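Local coordinates for probable GGDEF family protein (Chromobacterium violaceum, PDB 3NJA) that is of unknown function but, as a PAS domain of a GGDEF family protein, probably serves a sensory role in cyclic-di-GMP signalling, at residues R99-R104 with H112-V117. Numbering follows the deposited sequence.
Sequences RNHIQR and HLWGTV. With SO4 (sulfate ion), chain G.
His101 lies flat on the indole of Trp114. The two rings form an offset stack, with planes 8° apart and the imidazole centroid 4.0 Å from that of the six-membered ring. Trp114 CH2 lies over one face of the imidazole, toward its rim, 3.5 Å from His101 CG. His101 CB also packs over the indole face, 3.2 Å from Trp114 CE2, and makes a CH-pi contact. Trp114 CG lies between its own backbone N and carbonyl carbon (chi1 61°); the indole then reaches across to His101.

In the backbone of the same pair, His101 N and Trp114 N each bond to the other residue's carbonyl. The Arg99-Thr116 and Gln103-His112 pairs repeat this reciprocal bonding. Between them fall the non-hydrogen-bonded pairs Asn100-Gly115 and Ile102-Leu113. Gly115 brings its CA to 3.2 Å from Arg99 O, a CA-H...O contact. A CB there would clash with that oxygen. On the sheet face away from the rings, Ile102 CG2 meets Leu113 CD2 at 3.6 Å, the side chains lying side by side.

This is the antiparallel hairpin of strands 93-104 and 110-119, part of the PAS-fold sheet. Strand 80-87 flanks 93-104 on its other side. A strand of the second subunit pairs with 112-117, so the sheet continues across the interface.

Arg99 extends from the ring-bearing face to a sulfate, probably from the crystallisation liquor. Its NE bonds to SO4 O4 at 2.9 Å and its NH1 to SO4 O3 at 2.7 Å, with the sulfur in the guanidinium plane. His101 CE1 approaches the same O3 at 3.3 Å. Arg99 NH2 forms a salt bridge with Asp81. Asp77 OD1 accepts a hydrogen bond from Ile102 N, and Asp77 OD2 hydrogen-bonds His101 ND1, which helps fix the imidazole over the indole.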
ATOM      1  N   ARG B  99      -6.869  -2.462 -12.946  1.00 57.00           N
ATOM      2  CA  ARG B  99      -5.662  -2.123 -12.226  1.00 60.92           C
ATOM      3  C   ARG B  99      -5.207  -0.731 -12.636  1.00 53.26           C
ATOM      4  O   ARG B  99      -5.087  -0.431 -13.826  1.00 48.08           O
ATOM      5  CB  ARG B  99      -4.573  -3.171 -12.440  1.00 61.35           C
ATOM      6  CG  ARG B  99      -3.545  -3.141 -11.341  1.00 69.78           C
ATOM      7  CD  ARG B  99      -2.447  -4.159 -11.542  1.00 71.04           C
ATOM      8  NE  ARG B  99      -1.365  -3.958 -10.590  1.00 77.28           N
ATOM      9  CZ  ARG B  99      -1.535  -3.748  -9.286  1.00 78.57           C
ATOM     10  NH1 ARG B  99      -0.477  -3.574  -8.505  1.00 83.75           N
ATOM     11  NH2 ARG B  99      -2.751  -3.719  -8.755  1.00 69.36           N
ATOM     12  N   ASN B 100      -4.991   0.120 -11.638  1.00 48.56           N
ATOM     13  CA  ASN B 100      -4.609   1.505 -11.873  1.00 49.93           C
ATOM     14  C   ASN B 100      -3.189   1.771 -11.462  1.00 62.54           C
ATOM     15  O   ASN B 100      -2.735   1.284 -10.431  1.00 65.91           O
ATOM     16  CB  ASN B 100      -5.530   2.462 -11.133  1.00 52.70           C
ATOM     17  CG  ASN B 100      -6.960   2.367 -11.626  1.00 57.40           C
ATOM     18  OD1 ASN B 100      -7.465   3.281 -12.288  1.00 54.20           O
ATOM     19  ND2 ASN B 100      -7.609   1.236 -11.338  1.00 45.00           N
ATOM     20  N   HIS B 101      -2.502   2.539 -12.298  1.00 59.39           N
ATOM     21  CA  HIS B 101      -1.153   2.996 -12.051  1.00 43.98           C
ATOM     22  C   HIS B 101      -1.169   4.503 -12.204  1.00 53.17           C
ATOM     23  O   HIS B 101      -1.761   5.022 -13.143  1.00 59.24           O
ATOM     24  CB  HIS B 101      -0.217   2.399 -13.091  1.00 35.90           C
ATOM     25  CG  HIS B 101      -0.053   0.919 -12.974  1.00 47.65           C
ATOM     26  ND1 HIS B 101       0.978   0.338 -12.271  1.00 49.17           N
ATOM     27  CD2 HIS B 101      -0.793  -0.102 -13.467  1.00 59.18           C
ATOM     28  CE1 HIS B 101       0.875  -0.977 -12.339  1.00 54.49           C
ATOM     29  NE2 HIS B 101      -0.191  -1.271 -13.062  1.00 65.67           N
ATOM     30  N   ILE B 102      -0.530   5.214 -11.283  1.00 54.84           N
ATOM     31  CA  ILE B 102      -0.481   6.666 -11.369  1.00 51.05           C
ATOM     32  C   ILE B 102       0.875   7.133 -11.872  1.00 56.46           C
ATOM     33  O   ILE B 102       1.893   6.533 -11.565  1.00 61.03           O
ATOM     34  CB  ILE B 102      -0.717   7.295 -10.005  1.00 52.33           C
ATOM     35  CG1 ILE B 102      -1.840   6.549  -9.289  1.00 50.54           C
ATOM     36  CG2 ILE B 102      -0.981   8.799 -10.141  1.00 48.74           C
ATOM     37  CD1 ILE B 102      -2.218   7.157  -7.967  1.00 50.50           C
ATOM     38  N   GLN B 103       0.884   8.209 -12.643  1.00 56.84           N
ATOM     39  CA  GLN B 103       2.125   8.750 -13.171  1.00 45.22           C
ATOM     40  C   GLN B 103       2.114  10.252 -12.965  1.00 55.37           C
ATOM     41  O   GLN B 103       1.314  10.975 -13.581  1.00 54.09           O
ATOM     42  CB  GLN B 103       2.302   8.384 -14.649  1.00 54.19           C
ATOM     43  CG  GLN B 103       2.419   9.567 -15.611  1.00 71.48           C
ATOM     44  CD  GLN B 103       3.772   9.628 -16.308  1.00 92.30           C
ATOM     45  OE1 GLN B 103       4.075  10.592 -17.017  1.00100.16           O
ATOM     46  NE2 GLN B 103       4.593   8.600 -16.105  1.00 93.15           N
ATOM     47  N   ARG B 104       2.987  10.719 -12.072  1.00 59.13           N
ATOM     48  CA  ARG B 104       2.968  12.115 -11.665  1.00 60.79           C
ATOM     49  C   ARG B 104       4.014  12.930 -12.391  1.00 66.56           C
ATOM     50  O   ARG B 104       4.861  12.390 -13.096  1.00 65.45           O
ATOM     51  CB  ARG B 104       3.164  12.234 -10.158  1.00 57.38           C
ATOM     52  CG  ARG B 104       2.057  11.577  -9.378  1.00 60.29           C
ATOM     53  CD  ARG B 104       2.184  11.863  -7.910  1.00 62.98           C
ATOM     54  NE  ARG B 104       1.242  11.078  -7.122  1.00 58.50           N
ATOM     55  CZ  ARG B 104      -0.028  11.417  -6.929  1.00 57.21           C
ATOM     56  NH1 ARG B 104      -0.511  12.524  -7.484  1.00 52.28           N
ATOM     57  NH2 ARG B 104      -0.813  10.651  -6.177  1.00 48.22           N
ATOM     58  N   HIS B 112      -0.855  11.155 -15.985  1.00 66.34           N
ATOM     59  CA  HIS B 112      -1.668  10.102 -16.554  1.00 64.10           C
ATOM     60  C   HIS B 112      -1.945   9.054 -15.503  1.00 65.69           C
ATOM     61  O   HIS B 112      -1.143   8.835 -14.597  1.00 75.66           O
ATOM     62  CB  HIS B 112      -0.931   9.409 -17.700  1.00 77.66           C
ATOM     63  CG  HIS B 112      -0.766  10.257 -18.921  1.00 94.44           C
ATOM     64  ND1 HIS B 112       0.361  11.016 -19.151  1.00 98.47           N
ATOM     65  CD2 HIS B 112      -1.580  10.453 -19.985  1.00101.31           C
ATOM     66  CE1 HIS B 112       0.230  11.653 -20.304  1.00104.28           C
ATOM     67  NE2 HIS B 112      -0.938  11.329 -20.829  1.00106.91           N
ATOM     68  N   LEU B 113      -3.091   8.404 -15.628  1.00 62.52           N
ATOM     69  CA  LEU B 113      -3.296   7.115 -15.000  1.00 52.52           C
ATOM     70  C   LEU B 113      -3.200   6.151 -16.157  1.00 52.93           C
ATOM     71  O   LEU B 113      -3.249   6.571 -17.321  1.00 59.27           O
ATOM     72  CB  LEU B 113      -4.669   7.018 -14.355  1.00 43.39           C
ATOM     73  CG  LEU B 113      -4.996   8.063 -13.307  1.00 47.97           C
ATOM     74  CD1 LEU B 113      -6.354   7.728 -12.672  1.00 36.52           C
ATOM     75  CD2 LEU B 113      -3.854   8.123 -12.257  1.00 33.39           C
ATOM     76  N   TRP B 114      -3.060   4.868 -15.852  1.00 47.56           N
ATOM     77  CA  TRP B 114      -2.964   3.862 -16.897  1.00 54.16           C
ATOM     78  C   TRP B 114      -3.060   2.470 -16.292  1.00 53.86           C
ATOM     79  O   TRP B 114      -2.792   2.280 -15.108  1.00 56.82           O
ATOM     80  CB  TRP B 114      -1.673   4.039 -17.709  1.00 55.60           C
ATOM     81  CG  TRP B 114      -0.418   3.893 -16.899  1.00 67.15           C
ATOM     82  CD1 TRP B 114       0.278   4.885 -16.257  1.00 62.92           C
ATOM     83  CD2 TRP B 114       0.290   2.678 -16.644  1.00 62.78           C
ATOM     84  NE1 TRP B 114       1.373   4.354 -15.623  1.00 63.84           N
ATOM     85  CE2 TRP B 114       1.401   3.003 -15.844  1.00 64.68           C
ATOM     86  CE3 TRP B 114       0.090   1.347 -17.016  1.00 60.52           C
ATOM     87  CZ2 TRP B 114       2.302   2.045 -15.409  1.00 70.01           C
ATOM     88  CZ3 TRP B 114       0.986   0.396 -16.584  1.00 63.31           C
ATOM     89  CH2 TRP B 114       2.076   0.748 -15.787  1.00 69.54           C
ATOM     90  N   GLY B 115      -3.477   1.502 -17.094  1.00 49.64           N
ATOM     91  CA  GLY B 115      -3.623   0.156 -16.587  1.00 54.26           C
ATOM     92  C   GLY B 115      -4.447  -0.805 -17.428  1.00 57.60           C
ATOM     93  O   GLY B 115      -4.482  -0.752 -18.663  1.00 45.75           O
ATOM     94  N   THR B 116      -5.110  -1.713 -16.734  1.00 57.66           N
ATOM     95  CA  THR B 116      -5.725  -2.835 -17.392  1.00 59.65           C
ATOM     96  C   THR B 116      -7.105  -3.106 -16.821  1.00 59.74           C
ATOM     97  O   THR B 116      -7.404  -2.757 -15.680  1.00 61.99           O
ATOM     98  CB  THR B 116      -4.853  -4.072 -17.223  1.00 62.07           C
ATOM     99  OG1 THR B 116      -4.535  -4.238 -15.835  1.00 60.39           O
ATOM    100  CG2 THR B 116      -3.554  -3.906 -18.003  1.00 61.25           C
ATOM    101  N   VAL B 117      -7.950  -3.718 -17.636  1.00 54.02           N
ATOM    102  CA  VAL B 117      -9.268  -4.127 -17.187  1.00 51.33           C
ATOM    103  C   VAL B 117      -9.485  -5.565 -17.562  1.00 51.29           C
ATOM    104  O   VAL B 117      -9.174  -5.980 -18.674  1.00 54.12           O
ATOM    105  CB  VAL B 117     -10.360  -3.318 -17.858  1.00 47.68           C
ATOM    106  CG1 VAL B 117     -10.768  -2.155 -16.986  1.00 48.31           C
ATOM    107  CG2 VAL B 117      -9.890  -2.859 -19.227  1.00 50.91           C
TER
HETATM  108  S   SO4 G 124       2.304  -4.185 -10.256  0.50 76.31           S
HETATM  109  O1  SO4 G 124       3.549  -3.960 -10.985  0.50 80.66           O
HETATM  110  O2  SO4 G 124       2.590  -5.037  -9.097  0.50 70.46           O
HETATM  111  O3  SO4 G 124       1.794  -2.893  -9.804  0.50 74.28           O
HETATM  112  O4  SO4 G 124       1.321  -4.812 -11.144  0.50 58.20           O